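Local coordinates for hypothetical protein SP2199 (Streptococcus pneumoniae TIGR4, PDB 2IBO) that is of unknown function but probably belongs to the thiamine-binding proteins of the MTH1187-YkoF clan, which suggests a role in binding thiamine or a related compound, at residues A[9-12]-A[17-20]; A[26-31]-A[53-58]; A[40-45]-A[73-78]. One frame throughout, in Å; residues are numbered along the deposited sequence.

Contact 1 (A[9-12]-A[17-20])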
# COMPACT_ATOMS: atom_id res chain seq x y z
N VAL A 9 7.46 -1.75 8.38
CA VAL A 9 7.65 -3.14 8.68
C VAL A 9 6.63 -3.59 9.71
O VAL A 9 6.58 -3.04 10.82
CB VAL A 9 9.06 -3.43 9.22
CG1 VAL A 9 9.15 -4.89 9.64
CG2 VAL A 9 10.11 -3.10 8.16
N LEU A 10 5.81 -4.56 9.33
CA LEU A 10 4.82 -5.11 10.24
C LEU A 10 5.19 -6.55 10.50
O LEU A 10 4.82 -7.45 9.74
CB LEU A 10 3.41 -5.05 9.64
CG LEU A 10 2.83 -3.66 9.42
CD1 LEU A 10 1.43 -3.80 8.86
CD2 LEU A 10 2.83 -2.87 10.72
N PRO A 11 5.96 -6.79 11.58
CA PRO A 11 6.35 -8.17 11.89
C PRO A 11 5.11 -8.84 12.48
O PRO A 11 4.39 -8.24 13.28
CB PRO A 11 7.47 -7.99 12.90
CG PRO A 11 7.00 -6.78 13.67
CD PRO A 11 6.51 -5.85 12.57
N LEU A 12 4.85 -10.07 12.06
CA LEU A 12 3.71 -10.80 12.56
C LEU A 12 4.18 -11.68 13.72
O LEU A 12 4.19 -12.91 13.64
CB LEU A 12 3.09 -11.64 11.44
CG LEU A 12 2.81 -10.81 10.19
CD1 LEU A 12 2.11 -11.68 9.17
CD2 LEU A 12 1.96 -9.59 10.53
N ASP A 17 9.02 -9.16 20.97
CA ASP A 17 9.79 -9.58 19.80
C ASP A 17 9.64 -8.62 18.62
O ASP A 17 10.54 -8.51 17.79
CB ASP A 17 9.37 -10.98 19.37
CG ASP A 17 9.24 -11.94 20.54
OD1 ASP A 17 10.18 -12.02 21.35
OD2 ASP A 17 8.19 -12.62 20.64
N ARG A 18 8.50 -7.92 18.54
CA ARG A 18 8.25 -7.00 17.44
C ARG A 18 8.85 -5.61 17.64
O ARG A 18 9.33 -5.00 16.69
CB ARG A 18 6.74 -6.87 17.18
CG ARG A 18 6.01 -5.91 18.10
CD ARG A 18 5.00 -5.12 17.30
NE ARG A 18 4.27 -6.01 16.40
CZ ARG A 18 3.52 -5.60 15.38
NH1 ARG A 18 3.40 -4.30 15.11
NH2 ARG A 18 2.90 -6.50 14.62
N ILE A 19 8.79 -5.11 18.87
CA ILE A 19 9.36 -3.80 19.17
C ILE A 19 10.87 -3.87 18.92
O ILE A 19 11.53 -2.85 18.80
CB ILE A 19 9.10 -3.40 20.64
CG1 ILE A 19 9.60 -4.50 21.58
CG2 ILE A 19 7.61 -3.14 20.85
CD1 ILE A 19 9.35 -4.22 23.05
N ALA A 20 11.39 -5.08 18.82
CA ALA A 20 12.80 -5.28 18.57
C ALA A 20 13.08 -5.27 17.08
O ALA A 20 13.99 -4.57 16.64
CB ALA A 20 13.30 -6.58 19.19

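Contact 2 (A[26-31]-A[53-58])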
# COMPACT_ATOMS: atom_id res chain seq x y z
N ILE A 26 15.07 0.35 12.30
CA ILE A 26 15.29 1.79 12.42
C ILE A 26 16.78 2.07 12.63
O ILE A 26 17.37 2.89 11.93
CB ILE A 26 14.48 2.39 13.60
CG1 ILE A 26 12.98 2.36 13.27
CG2 ILE A 26 14.92 3.85 13.86
CD1 ILE A 26 12.54 3.46 12.29
N ALA A 27 17.38 1.37 13.59
CA ALA A 27 18.81 1.54 13.89
C ALA A 27 19.65 1.30 12.64
O ALA A 27 20.52 2.10 12.30
CB ALA A 27 19.24 0.58 14.99
N TYR A 28 19.39 0.20 11.95
CA TYR A 28 20.12 -0.09 10.73
C TYR A 28 20.00 1.07 9.76
O TYR A 28 20.99 1.55 9.24
CB TYR A 28 19.60 -1.35 10.04
CG TYR A 28 20.07 -1.42 8.62
CD1 TYR A 28 21.41 -1.65 8.32
CD2 TYR A 28 19.21 -1.15 7.56
CE1 TYR A 28 21.88 -1.60 7.02
CE2 TYR A 28 19.66 -1.09 6.24
CZ TYR A 28 21.00 -1.31 5.99
OH TYR A 28 21.46 -1.19 4.71
N LEU A 29 18.76 1.50 9.51
CA LEU A 29 18.50 2.60 8.59
C LEU A 29 19.29 3.87 8.97
O LEU A 29 19.86 4.53 8.11
CB LEU A 29 16.99 2.89 8.56
CG LEU A 29 16.10 2.44 7.38
CD1 LEU A 29 16.60 1.21 6.69
CD2 LEU A 29 14.72 2.19 7.93
N GLN A 30 19.34 4.20 10.25
CA GLN A 30 20.08 5.39 10.68
C GLN A 30 21.57 5.26 10.32
O GLN A 30 22.28 6.24 10.09
CB GLN A 30 19.92 5.59 12.19
CG GLN A 30 18.54 6.03 12.59
CD GLN A 30 18.31 5.97 14.09
OE1 GLN A 30 17.42 6.65 14.60
NE2 GLN A 30 19.09 5.15 14.79
N THR A 31 22.03 4.02 10.29
CA THR A 31 23.40 3.67 9.96
C THR A 31 23.79 4.05 8.55
O THR A 31 24.95 4.36 8.28
CB THR A 31 23.60 2.16 10.15
OG1 THR A 31 24.02 1.91 11.50
CG2 THR A 31 24.60 1.61 9.20
N MSE A 53 17.52 0.71 -3.07
CA MSE A 53 17.18 -0.70 -3.27
C MSE A 53 18.08 -1.55 -2.39
O MSE A 53 17.63 -2.54 -1.79
CB MSE A 53 17.32 -1.10 -4.73
CG MSE A 53 16.21 -0.54 -5.63
SE MSE A 53 14.39 -0.91 -4.97
CE MSE A 53 14.07 0.80 -4.18
N ARG A 54 19.35 -1.16 -2.29
CA ARG A 54 20.32 -1.88 -1.47
C ARG A 54 19.91 -1.77 0.00
O ARG A 54 19.86 -2.77 0.72
CB ARG A 54 21.71 -1.29 -1.67
CG ARG A 54 22.82 -2.09 -1.02
CD ARG A 54 24.06 -1.26 -0.84
NE ARG A 54 23.96 -0.38 0.32
CZ ARG A 54 24.11 0.94 0.28
NH1 ARG A 54 24.37 1.56 -0.88
NH2 ARG A 54 23.99 1.66 1.39
N ILE A 55 19.61 -0.55 0.45
CA ILE A 55 19.22 -0.33 1.83
C ILE A 55 17.92 -1.05 2.16
O ILE A 55 17.78 -1.63 3.24
CB ILE A 55 19.10 1.18 2.13
CG1 ILE A 55 20.49 1.84 1.99
CG2 ILE A 55 18.55 1.41 3.53
CD1 ILE A 55 20.53 3.33 2.32
N LEU A 56 16.97 -1.04 1.22
CA LEU A 56 15.69 -1.71 1.42
C LEU A 56 15.92 -3.19 1.68
O LEU A 56 15.39 -3.75 2.64
CB LEU A 56 14.78 -1.54 0.20
CG LEU A 56 13.43 -2.30 0.18
CD1 LEU A 56 12.57 -1.90 1.39
CD2 LEU A 56 12.68 -2.00 -1.11
N LYS A 57 16.72 -3.82 0.82
CA LYS A 57 17.03 -5.24 0.93
C LYS A 57 17.69 -5.57 2.26
O LYS A 57 17.34 -6.56 2.90
CB LYS A 57 17.93 -5.68 -0.21
CG LYS A 57 18.19 -7.17 -0.23
CD LYS A 57 19.03 -7.54 -1.43
CE LYS A 57 19.39 -9.01 -1.40
NZ LYS A 57 20.41 -9.35 -2.44
N GLU A 58 18.64 -4.73 2.69
CA GLU A 58 19.31 -4.97 3.96
C GLU A 58 18.34 -4.77 5.12
O GLU A 58 18.29 -5.57 6.05
CB GLU A 58 20.52 -4.03 4.12
CG GLU A 58 21.85 -4.75 4.27
CD GLU A 58 21.90 -5.66 5.49
OE1 GLU A 58 22.89 -6.41 5.63
OE2 GLU A 58 20.96 -5.63 6.30

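Contact 3 (A[40-45]-A[73-78])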
# COMPACT_ATOMS: atom_id res chain seq x y z
N PRO A 40 4.64 8.47 11.23
CA PRO A 40 3.81 7.51 11.98
C PRO A 40 3.54 6.12 11.43
O PRO A 40 3.38 5.17 12.20
CB PRO A 40 2.48 8.25 12.20
CG PRO A 40 2.70 9.66 11.73
CD PRO A 40 3.86 9.64 10.78
N PHE A 41 3.49 5.96 10.11
CA PHE A 41 3.20 4.63 9.55
C PHE A 41 4.34 4.04 8.72
O PHE A 41 4.37 2.83 8.48
CB PHE A 41 1.96 4.70 8.67
CG PHE A 41 0.67 4.60 9.42
CD1 PHE A 41 0.17 3.37 9.79
CD2 PHE A 41 -0.04 5.75 9.75
CE1 PHE A 41 -1.02 3.26 10.47
CE2 PHE A 41 -1.24 5.66 10.44
CZ PHE A 41 -1.74 4.41 10.80
N GLU A 42 5.26 4.89 8.29
CA GLU A 42 6.35 4.43 7.46
C GLU A 42 7.60 5.31 7.59
O GLU A 42 7.51 6.49 7.95
CB GLU A 42 5.88 4.42 6.01
CG GLU A 42 5.44 5.79 5.51
CD GLU A 42 4.64 5.72 4.24
OE1 GLU A 42 4.40 6.78 3.62
OE2 GLU A 42 4.25 4.61 3.85
N THR A 43 8.76 4.74 7.28
CA THR A 43 9.99 5.53 7.37
C THR A 43 10.33 5.89 5.94
O THR A 43 10.45 5.01 5.09
CB THR A 43 11.16 4.73 8.03
OG1 THR A 43 10.86 4.48 9.41
CG2 THR A 43 12.45 5.52 7.96
N VAL A 44 10.47 7.19 5.68
CA VAL A 44 10.75 7.70 4.34
C VAL A 44 12.22 7.97 4.10
O VAL A 44 12.83 8.73 4.83
CB VAL A 44 9.95 9.01 4.07
CG1 VAL A 44 10.31 9.58 2.70
CG2 VAL A 44 8.46 8.75 4.17
N LEU A 45 12.76 7.34 3.06
CA LEU A 45 14.17 7.51 2.68
C LEU A 45 14.27 8.24 1.35
O LEU A 45 13.39 8.13 0.51
CB LEU A 45 14.85 6.13 2.58
CG LEU A 45 14.84 5.27 3.85
CD1 LEU A 45 15.52 3.94 3.59
CD2 LEU A 45 15.52 5.99 4.98
N ASN A 73 5.35 -3.04 3.76
CA ASN A 73 4.67 -2.24 2.76
C ASN A 73 5.79 -1.33 2.31
O ASN A 73 6.48 -0.77 3.15
CB ASN A 73 3.58 -1.37 3.39
CG ASN A 73 2.28 -2.11 3.63
OD1 ASN A 73 1.54 -1.80 4.57
ND2 ASN A 73 1.97 -3.09 2.78
N VAL A 74 5.97 -1.19 1.01
CA VAL A 74 7.00 -0.30 0.52
C VAL A 74 6.42 0.56 -0.58
O VAL A 74 5.61 0.09 -1.37
CB VAL A 74 8.21 -1.07 -0.05
CG1 VAL A 74 9.31 -0.09 -0.44
CG2 VAL A 74 8.73 -2.06 0.97
N LYS A 75 6.82 1.83 -0.60
CA LYS A 75 6.38 2.76 -1.62
C LYS A 75 7.65 3.20 -2.31
O LYS A 75 8.63 3.57 -1.65
CB LYS A 75 5.71 3.99 -1.02
CG LYS A 75 4.29 3.79 -0.62
CD LYS A 75 3.79 5.00 0.14
CE LYS A 75 2.42 4.75 0.73
NZ LYS A 75 2.02 5.88 1.62
N ILE A 76 7.65 3.13 -3.63
CA ILE A 76 8.81 3.57 -4.37
C ILE A 76 8.36 4.66 -5.31
O ILE A 76 7.25 4.63 -5.84
CB ILE A 76 9.44 2.41 -5.14
CG1 ILE A 76 9.65 1.22 -4.18
CG2 ILE A 76 10.76 2.87 -5.79
CD1 ILE A 76 10.47 0.07 -4.72
N ASN A 77 9.21 5.66 -5.47
CA ASN A 77 8.93 6.78 -6.37
C ASN A 77 10.25 7.03 -7.10
O ASN A 77 11.23 7.46 -6.49
CB ASN A 77 8.48 8.00 -5.56
CG ASN A 77 8.13 9.19 -6.42
OD1 ASN A 77 7.75 9.04 -7.58
ND2 ASN A 77 8.23 10.38 -5.86
N VAL A 78 10.27 6.74 -8.40
CA VAL A 78 11.47 6.91 -9.22
C VAL A 78 11.30 7.83 -10.42
O VAL A 78 10.19 7.99 -10.93
CB VAL A 78 11.99 5.55 -9.76
CG1 VAL A 78 12.65 4.78 -8.66
CG2 VAL A 78 10.83 4.73 -10.39
O HOH W 1 4.93 1.94 3.11

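Contact 1 (A[9-12]-A[17-20])
Arg18 reaches from the start of helix 16-31 across the end of strand 2-11, and its side chain meets that of Pro11 at about a right angle. The contact has an aliphatic and a polar part. In the aliphatic part, the proline ring points its CG at the base of the arginine, with Pro11 CG 3.5 Å from Arg18 CB. The same CG then lies over one face of the guanidinium group, 3.9 Å above its plane and displaced toward the rim near NE, where Pro11 CG and Arg18 NE are also 3.9 Å apart. This double approach is possible because the arginine chain is folded. Its CG stands between the backbone N and the carbonyl carbon (chi1 81°), and further bends at chi2 and at chi3 (45°) turn the planar end back over the proline.

The polar part lies at the backbone: Arg18 NH2 comes close to Pro11 O, but the angle is too poor for a hydrogen bond. Leu12 of the second subunit and Leu82 of the third also pack on Arg18, placing this strand-to-helix connection at the subunit interfaces. The two segments bury 162 Å² between them, most of it on Pro11 and Arg18. Chemically, the contact amounts to van der Waals packing of proline carbons against an arginine, with a probable but undirected electrostatic attraction between the cationic group and the carbonyl oxygen.

Contact 2 (A[26-31]-A[53-58])
Tyr28 projects from helix 16-31 toward helix 49-64 and meets Ile55 and Glu58; these three residues account for most of the 205 Å² buried here. Its CG is anti to the backbone N (chi1 164°), which carries the ring toward the other segment, whose axis comes within 10.5 Å. One edge of the ring faces Ile55, whose carbonyl O lies near the ring plane, 3.6 Å from Tyr28 CE2, while CE2 is 3.9 Å from Ile55 CG2. Glu58 crosses the tyrosine at about a right angle. Its CB lies over the hydroxyl end of the ring, 3.3 Å from Tyr28 CZ, and the chain, bent at chi2, brings OE2 over the same face, 4.2 Å above the plane and toward the rim, with carboxylate and ring planes 33° apart. No hydrogen bond links the segments. Leu29 adds an apolar touch, Leu29 CD1 to Ile55 CG2 at 3.7 Å.

The two segments run nearly antiparallel, at 154°, as the paired helices of a ferredoxin-like beta-alpha-beta-beta-alpha-beta fold do. Tyr28 also packs on Ala59 and Val62 of helix 49-64, whereas Leu29 and Ile55 both rest on Leu45 of strand 43-46, so the helix pair is seated on the sheet beneath it.

Contact 3 (A[40-45]-A[73-78])
Glu42 OE2 is gripped by three partners: Lys75 NZ of its own chain, a water, and Lys75 NZ of the third subunit. Within the chain the stronger bond goes to the other oxygen, since Lys75 NZ donates to Glu42 OE1 at 3.2 Å and only weakly to Glu42 OE2 at 3.4 Å. The ammonium group thus straddles the carboxylate, meeting OE1 on its syn side and 16° out of the plane. Both side chains are extended beyond CG and meet at about a right angle. Glu42 sets off with CG between the backbone N and the carbonyl carbon (chi1 60°). The water donates to Glu42 OE2 at 2.9 Å and, weakly, to Asn73 O at 3.1 Å, tying the acid to the strand backbone.

The third subunit returns the arrangement: its Glu42 takes a salt bridge from this Lys75. The two Glu42 OE1 atoms also come close, so the lysines probably offset a repulsion that could otherwise raise the acids' pKa.

Strand 2-11 runs between strands 43-46 and 70-79, and Ala6 on it packs against both Glu42 and Lys75. The pair therefore bridges over the middle strand on the sheet face turned from the helices, while Leu45 and Ile76 pack against helix 49-64; segment 73-78 also pairs antiparallel with a strand of the fourth subunit, continuing the sheet.

Contacts 2 and 3 lie near the middle of the chain, their centres 12 Å apart, and touch through apolar side chains: Ile55 CG2 is 3.9 Å from Leu45 CD1, and Met53 CE is 3.7 Å from Ile76 CD1. They represent the two sides of the sheet. Contact 2, partly buried, packs the helix pair without a hydrogen bond, whereas contact 3 holds a buried salt bridge of one chain on the other face, extended by Glu42 and Lys75 of the third subunit. Contact 1 lies further out, 14 Å from the chain centre, yet is buried and flanked by other subunits. It shares helix 16-31 with contact 2 and the sheet with contact 3, combining a cation with mainly apolar packing.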